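Local coordinates for amorpha-4,11-diene synthase (PDB 4GAX), which probably converts farnesyl diphosphate into a cyclic sesquiterpene with release of diphosphate, as a plant sesquiterpene synthase of the metal-dependent class, at residues A[448-462]-A[496-510]. Numbering follows the deposited sequence.
Sequences LLRYKGILGRRLNDL and LYKQVEDLWKDINRE
Leu-455 and Trp-504 make a CH-pi contact: CD2 of Leu-455 stands 3.5 Å from the centroid of the indole six-membered ring, 11° off its normal. The leucine's CG is anti to the backbone N (chi1 174°), carrying this methyl in among Val-500, Leu-503, Trp-504 and Ile-507 as a knob into a hole. Leu-503 answers, seated among Tyr-451, Ile-454, Leu-455 and Arg-458. At the C-terminal end of 448-462, Leu-462 lays CD2 over the face of Tyr-497, 4.2 Å from the ring centroid.

Tyr-451 is another knob, with CB of Asp-506 3.7 Å from its ring centroid, CG of Glu-510 at the ring edge and CG1 of Ile-507 3.6 Å from its CB. Replacing the tyrosine with alanine removes the ring and would probably open a gap between Leu-503 and Glu-510 and leave the water beside Glu-510 OE2 without its hydroxyl mate.

Two waters bridge the helices. One accepts from Leu-448 N (2.8 Å) and donates to Glu-510 OE1; the second joins Tyr-451 OH and Glu-510 OE2. Within helix 489-513, Arg-509 grips that OE2 side-on through NE and NH2, probably restraining the carboxylate. Gln-499 lies over the Arg-458 guanidinium, its NE2 3.1 Å above the plane, without a clear hydrogen bond.

The segment axes pass 9.5 Å apart at 159°, antiparallel, and the three knobs make the packing knobs-into-holes. Leu-448, Lys-452, Trp-504 and Ile-507 touch helix 519-535 in the all-helical terpene synthase fold.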
loop_
_atom_site.group_PDB
_atom_site.type_symbol
_atom_site.label_atom_id
_atom_site.label_comp_id
_atom_site.label_asym_id
_atom_site.label_seq_id
_atom_site.Cartn_x
_atom_site.Cartn_y
_atom_site.Cartn_z
ATOM N N LEU A 448 -10.509 -1.411 11.056
ATOM C CA LEU A 448 -9.569 -1.071 9.991
ATOM C C LEU A 448 -9.652 -2.063 8.814
ATOM O O LEU A 448 -9.620 -1.656 7.653
ATOM C CB LEU A 448 -8.146 -1.000 10.531
ATOM C CG LEU A 448 -6.997 -0.809 9.533
ATOM C CD1 LEU A 448 -7.135 0.511 8.780
ATOM C CD2 LEU A 448 -5.662 -0.861 10.251
ATOM N N LEU A 449 -9.776 -3.353 9.113
ATOM C CA LEU A 449 -9.855 -4.359 8.054
ATOM C C LEU A 449 -11.227 -4.335 7.388
ATOM O O LEU A 449 -11.347 -4.550 6.181
ATOM C CB LEU A 449 -9.528 -5.755 8.589
ATOM C CG LEU A 449 -8.094 -5.899 9.118
ATOM C CD1 LEU A 449 -7.817 -7.343 9.585
ATOM C CD2 LEU A 449 -7.086 -5.468 8.078
ATOM N N ARG A 450 -12.267 -4.075 8.176
ATOM C CA ARG A 450 -13.612 -3.916 7.630
ATOM C C ARG A 450 -13.651 -2.748 6.657
ATOM O O ARG A 450 -14.277 -2.833 5.591
ATOM C CB ARG A 450 -14.630 -3.660 8.746
ATOM C CG ARG A 450 -16.087 -3.731 8.280
ATOM C CD ARG A 450 -17.022 -3.076 9.282
ATOM N NE ARG A 450 -16.614 -3.347 10.662
ATOM C CZ ARG A 450 -16.638 -2.448 11.646
ATOM N NH1 ARG A 450 -17.050 -1.207 11.410
ATOM N NH2 ARG A 450 -16.247 -2.790 12.869
ATOM N N TYR A 451 -12.999 -1.649 7.039
ATOM C CA TYR A 451 -12.977 -0.453 6.207
ATOM C C TYR A 451 -12.221 -0.718 4.898
ATOM O O TYR A 451 -12.675 -0.325 3.819
ATOM C CB TYR A 451 -12.346 0.727 6.962
ATOM C CG TYR A 451 -13.243 1.357 8.021
ATOM C CD1 TYR A 451 -14.614 1.487 7.820
ATOM C CD2 TYR A 451 -12.716 1.805 9.226
ATOM C CE1 TYR A 451 -15.433 2.072 8.786
ATOM C CE2 TYR A 451 -13.526 2.382 10.204
ATOM C CZ TYR A 451 -14.874 2.519 9.976
ATOM O OH TYR A 451 -15.667 3.099 10.942
ATOM N N LYS A 452 -11.052 -1.348 5.008
ATOM C CA LYS A 452 -10.280 -1.752 3.840
ATOM C C LYS A 452 -11.150 -2.570 2.881
ATOM O O LYS A 452 -11.216 -2.280 1.680
ATOM C CB LYS A 452 -9.068 -2.580 4.273
ATOM C CG LYS A 452 -8.186 -3.060 3.127
ATOM C CD LYS A 452 -7.013 -3.895 3.659
ATOM C CE LYS A 452 -6.095 -4.382 2.529
ATOM N NZ LYS A 452 -6.842 -5.063 1.432
ATOM N N GLY A 453 -11.839 -3.574 3.421
ATOM C CA GLY A 453 -12.715 -4.413 2.618
ATOM C C GLY A 453 -13.822 -3.637 1.918
ATOM O O GLY A 453 -14.097 -3.858 0.733
ATOM N N ILE A 454 -14.469 -2.728 2.644
ATOM C CA ILE A 454 -15.557 -1.935 2.073
ATOM C C ILE A 454 -15.028 -0.964 1.010
ATOM O O ILE A 454 -15.614 -0.823 -0.071
ATOM C CB ILE A 454 -16.292 -1.119 3.149
ATOM C CG1 ILE A 454 -16.983 -2.041 4.159
ATOM C CG2 ILE A 454 -17.329 -0.203 2.504
ATOM C CD1 ILE A 454 -17.706 -1.279 5.267
ATOM N N LEU A 455 -13.920 -0.298 1.321
ATOM C CA LEU A 455 -13.302 0.647 0.391
ATOM C C LEU A 455 -12.908 -0.059 -0.908
ATOM O O LEU A 455 -13.103 0.477 -1.996
ATOM C CB LEU A 455 -12.065 1.274 1.030
ATOM C CG LEU A 455 -11.204 2.197 0.154
ATOM C CD1 LEU A 455 -12.001 3.372 -0.379
ATOM C CD2 LEU A 455 -10.011 2.696 0.944
ATOM N N GLY A 456 -12.350 -1.261 -0.777
ATOM C CA GLY A 456 -11.950 -2.059 -1.922
ATOM C C GLY A 456 -13.128 -2.364 -2.826
ATOM O O GLY A 456 -13.008 -2.310 -4.057
ATOM N N ARG A 457 -14.266 -2.681 -2.215
ATOM C CA ARG A 457 -15.476 -2.951 -2.968
ATOM C C ARG A 457 -15.967 -1.676 -3.642
ATOM O O ARG A 457 -16.369 -1.707 -4.803
ATOM C CB ARG A 457 -16.555 -3.531 -2.048
ATOM C CG ARG A 457 -17.695 -4.231 -2.764
ATOM C CD ARG A 457 -18.762 -4.707 -1.776
ATOM N NE ARG A 457 -19.079 -3.677 -0.788
ATOM C CZ ARG A 457 -19.799 -2.586 -1.040
ATOM N NH1 ARG A 457 -20.284 -2.368 -2.257
ATOM N NH2 ARG A 457 -20.030 -1.709 -0.074
ATOM N N ARG A 458 -15.925 -0.552 -2.923
ATOM C CA ARG A 458 -16.386 0.719 -3.488
ATOM C C ARG A 458 -15.497 1.169 -4.643
ATOM O O ARG A 458 -15.989 1.650 -5.665
ATOM C CB ARG A 458 -16.431 1.827 -2.428
ATOM C CG ARG A 458 -17.324 1.539 -1.222
ATOM C CD ARG A 458 -18.802 1.669 -1.549
ATOM N NE ARG A 458 -19.636 1.183 -0.451
ATOM C CZ ARG A 458 -20.964 1.269 -0.415
ATOM N NH1 ARG A 458 -21.625 1.834 -1.416
ATOM N NH2 ARG A 458 -21.632 0.792 0.628
ATOM N N LEU A 459 -14.185 1.032 -4.475
ATOM C CA LEU A 459 -13.255 1.483 -5.513
ATOM C C LEU A 459 -13.408 0.640 -6.778
ATOM O O LEU A 459 -13.317 1.156 -7.896
ATOM C CB LEU A 459 -11.810 1.453 -5.009
ATOM C CG LEU A 459 -11.483 2.575 -4.010
ATOM C CD1 LEU A 459 -10.066 2.433 -3.466
ATOM C CD2 LEU A 459 -11.676 3.948 -4.663
ATOM N N ASN A 460 -13.659 -0.653 -6.593
ATOM C CA ASN A 460 -13.855 -1.560 -7.724
ATOM C C ASN A 460 -15.208 -1.343 -8.408
ATOM O O ASN A 460 -15.340 -1.568 -9.608
ATOM C CB ASN A 460 -13.690 -3.017 -7.279
ATOM C CG ASN A 460 -13.626 -3.986 -8.450
ATOM O OD1 ASN A 460 -13.447 -3.581 -9.602
ATOM N ND2 ASN A 460 -13.760 -5.277 -8.155
ATOM N N ASP A 461 -16.202 -0.885 -7.649
ATOM C CA ASP A 461 -17.521 -0.586 -8.209
ATOM C C ASP A 461 -17.534 0.718 -9.004
ATOM O O ASP A 461 -18.506 1.019 -9.699
ATOM C CB ASP A 461 -18.581 -0.527 -7.108
ATOM C CG ASP A 461 -18.923 -1.894 -6.556
ATOM O OD1 ASP A 461 -18.187 -2.864 -6.849
ATOM O OD2 ASP A 461 -19.924 -1.996 -5.818
ATOM N N LEU A 462 -16.462 1.495 -8.889
ATOM C CA LEU A 462 -16.341 2.747 -9.635
ATOM C C LEU A 462 -15.467 2.603 -10.882
ATOM O O LEU A 462 -14.932 3.588 -11.391
ATOM C CB LEU A 462 -15.830 3.868 -8.735
ATOM C CG LEU A 462 -16.896 4.466 -7.817
ATOM C CD1 LEU A 462 -16.256 5.094 -6.583
ATOM C CD2 LEU A 462 -17.721 5.495 -8.573
ATOM N N LEU A 496 -21.184 8.865 -4.472
ATOM C CA LEU A 496 -20.301 7.710 -4.339
ATOM C C LEU A 496 -18.877 8.135 -4.046
ATOM O O LEU A 496 -18.183 7.497 -3.258
ATOM C CB LEU A 496 -20.336 6.831 -5.605
ATOM C CG LEU A 496 -21.623 6.064 -5.892
ATOM C CD1 LEU A 496 -21.459 5.210 -7.151
ATOM C CD2 LEU A 496 -22.036 5.193 -4.703
ATOM N N TYR A 497 -18.432 9.228 -4.658
ATOM C CA TYR A 497 -17.075 9.687 -4.391
ATOM C C TYR A 497 -16.912 10.266 -2.977
ATOM O O TYR A 497 -15.880 10.067 -2.334
ATOM C CB TYR A 497 -16.579 10.629 -5.492
ATOM C CG TYR A 497 -16.109 9.868 -6.718
ATOM C CD1 TYR A 497 -15.287 8.750 -6.586
ATOM C CD2 TYR A 497 -16.503 10.241 -7.997
ATOM C CE1 TYR A 497 -14.855 8.039 -7.693
ATOM C CE2 TYR A 497 -16.078 9.530 -9.114
ATOM C CZ TYR A 497 -15.255 8.428 -8.953
ATOM O OH TYR A 497 -14.821 7.712 -10.050
ATOM N N LYS A 498 -17.937 10.936 -2.470
ATOM C CA LYS A 498 -17.890 11.408 -1.082
ATOM C C LYS A 498 -17.817 10.231 -0.088
ATOM O O LYS A 498 -17.070 10.280 0.890
ATOM C CB LYS A 498 -19.075 12.330 -0.769
ATOM C CG LYS A 498 -19.436 12.380 0.716
ATOM C CD LYS A 498 -19.400 13.784 1.284
ATOM C CE LYS A 498 -20.384 13.912 2.444
ATOM N NZ LYS A 498 -20.157 12.873 3.490
ATOM N N GLN A 499 -18.580 9.172 -0.352
ATOM C CA GLN A 499 -18.522 7.965 0.477
ATOM C C GLN A 499 -17.101 7.394 0.528
ATOM O O GLN A 499 -16.614 6.953 1.586
ATOM C CB GLN A 499 -19.510 6.930 -0.060
ATOM C CG GLN A 499 -19.504 5.587 0.638
ATOM C CD GLN A 499 -20.590 4.674 0.086
ATOM O OE1 GLN A 499 -20.719 4.511 -1.130
ATOM N NE2 GLN A 499 -21.390 4.096 0.976
ATOM N N VAL A 500 -16.416 7.422 -0.611
ATOM C CA VAL A 500 -15.026 6.975 -0.640
ATOM C C VAL A 500 -14.123 7.890 0.191
ATOM O O VAL A 500 -13.241 7.423 0.930
ATOM C CB VAL A 500 -14.507 6.854 -2.087
ATOM C CG1 VAL A 500 -12.994 6.712 -2.100
ATOM C CG2 VAL A 500 -15.190 5.679 -2.796
ATOM N N GLU A 501 -14.326 9.194 0.087
ATOM C CA GLU A 501 -13.535 10.120 0.898
ATOM C C GLU A 501 -13.781 9.887 2.381
ATOM O O GLU A 501 -12.857 9.950 3.193
ATOM C CB GLU A 501 -13.850 11.572 0.531
ATOM C CG GLU A 501 -13.252 11.978 -0.805
ATOM C CD GLU A 501 -11.772 11.594 -0.918
ATOM O OE1 GLU A 501 -11.447 10.657 -1.681
ATOM O OE2 GLU A 501 -10.939 12.224 -0.242
ATOM N N ASP A 502 -15.034 9.632 2.738
ATOM C CA ASP A 502 -15.361 9.285 4.120
ATOM C C ASP A 502 -14.544 8.089 4.595
ATOM O O ASP A 502 -14.034 8.078 5.714
ATOM C CB ASP A 502 -16.850 8.968 4.240
ATOM C CG ASP A 502 -17.706 10.219 4.301
ATOM O OD1 ASP A 502 -17.136 11.327 4.200
ATOM O OD2 ASP A 502 -18.944 10.091 4.450
ATOM N N LEU A 503 -14.403 7.088 3.736
ATOM C CA LEU A 503 -13.680 5.867 4.109
ATOM C C LEU A 503 -12.197 6.111 4.361
ATOM O O LEU A 503 -11.621 5.556 5.303
ATOM C CB LEU A 503 -13.878 4.785 3.041
ATOM C CG LEU A 503 -15.272 4.168 3.076
ATOM C CD1 LEU A 503 -15.533 3.409 1.785
ATOM C CD2 LEU A 503 -15.430 3.249 4.290
ATOM N N TRP A 504 -11.548 6.917 3.524
ATOM C CA TRP A 504 -10.131 7.195 3.759
ATOM C C TRP A 504 -9.968 7.866 5.116
ATOM O O TRP A 504 -8.991 7.615 5.834
ATOM C CB TRP A 504 -9.529 8.099 2.665
ATOM C CG TRP A 504 -9.429 7.479 1.282
ATOM C CD1 TRP A 504 -10.095 7.882 0.152
ATOM C CD2 TRP A 504 -8.595 6.376 0.883
ATOM N NE1 TRP A 504 -9.737 7.087 -0.915
ATOM C CE2 TRP A 504 -8.819 6.158 -0.496
ATOM C CE3 TRP A 504 -7.678 5.553 1.553
ATOM C CZ2 TRP A 504 -8.166 5.148 -1.213
ATOM C CZ3 TRP A 504 -7.028 4.541 0.834
ATOM C CH2 TRP A 504 -7.277 4.352 -0.529
ATOM N N LYS A 505 -10.911 8.738 5.462
ATOM C CA LYS A 505 -10.854 9.409 6.758
ATOM C C LYS A 505 -11.076 8.413 7.907
ATOM O O LYS A 505 -10.410 8.494 8.949
ATOM C CB LYS A 505 -11.854 10.579 6.819
ATOM C CG LYS A 505 -11.339 11.849 6.108
ATOM C CD LYS A 505 -12.318 13.029 6.203
ATOM C CE LYS A 505 -13.610 12.737 5.465
ATOM N NZ LYS A 505 -14.524 13.922 5.526
ATOM N N ASP A 506 -12.016 7.489 7.726
ATOM C CA ASP A 506 -12.251 6.447 8.727
ATOM C C ASP A 506 -10.990 5.615 8.923
ATOM O O ASP A 506 -10.615 5.259 10.047
ATOM C CB ASP A 506 -13.395 5.529 8.283
ATOM C CG ASP A 506 -14.756 6.168 8.452
ATOM O OD1 ASP A 506 -14.932 6.959 9.412
ATOM O OD2 ASP A 506 -15.651 5.876 7.627
ATOM N N ILE A 507 -10.329 5.302 7.817
ATOM C CA ILE A 507 -9.108 4.496 7.876
ATOM C C ILE A 507 -7.956 5.236 8.550
ATOM O O ILE A 507 -7.163 4.629 9.290
ATOM C CB ILE A 507 -8.711 4.024 6.466
ATOM C CG1 ILE A 507 -9.699 2.940 6.015
ATOM C CG2 ILE A 507 -7.289 3.473 6.449
ATOM C CD1 ILE A 507 -9.816 2.816 4.519
ATOM N N ASN A 508 -7.845 6.539 8.296
ATOM C CA ASN A 508 -6.850 7.343 9.012
ATOM C C ASN A 508 -7.044 7.257 10.509
ATOM O O ASN A 508 -6.076 7.105 11.258
ATOM C CB ASN A 508 -6.881 8.816 8.577
ATOM C CG ASN A 508 -6.254 9.033 7.210
ATOM O OD1 ASN A 508 -5.505 8.177 6.704
ATOM N ND2 ASN A 508 -6.535 10.198 6.610
ATOM N N ARG A 509 -8.293 7.363 10.955
ATOM C CA ARG A 509 -8.569 7.301 12.400
ATOM C C ARG A 509 -8.129 5.955 12.973
ATOM O O ARG A 509 -7.456 5.905 14.005
ATOM C CB ARG A 509 -10.048 7.555 12.680
ATOM C CG ARG A 509 -10.452 7.545 14.177
ATOM C CD ARG A 509 -11.974 7.355 14.306
ATOM N NE ARG A 509 -12.399 6.208 13.496
ATOM C CZ ARG A 509 -13.413 6.206 12.633
ATOM N NH1 ARG A 509 -14.167 7.286 12.459
ATOM N NH2 ARG A 509 -13.677 5.104 11.944
ATOM N N GLU A 510 -8.481 4.861 12.299
ATOM C CA GLU A 510 -8.104 3.537 12.810
ATOM C C GLU A 510 -6.578 3.391 12.830
ATOM O O GLU A 510 -6.017 2.781 13.733
ATOM C CB GLU A 510 -8.742 2.415 11.974
ATOM C CG GLU A 510 -10.264 2.440 11.974
ATOM C CD GLU A 510 -10.858 2.333 13.370
ATOM O OE1 GLU A 510 -10.341 1.534 14.198
ATOM O OE2 GLU A 510 -11.850 3.049 13.637
HETATM O O HOH W 1 -9.299 -0.914 13.540
HETATM O O HOH W 2 -14.926 2.364 13.596
#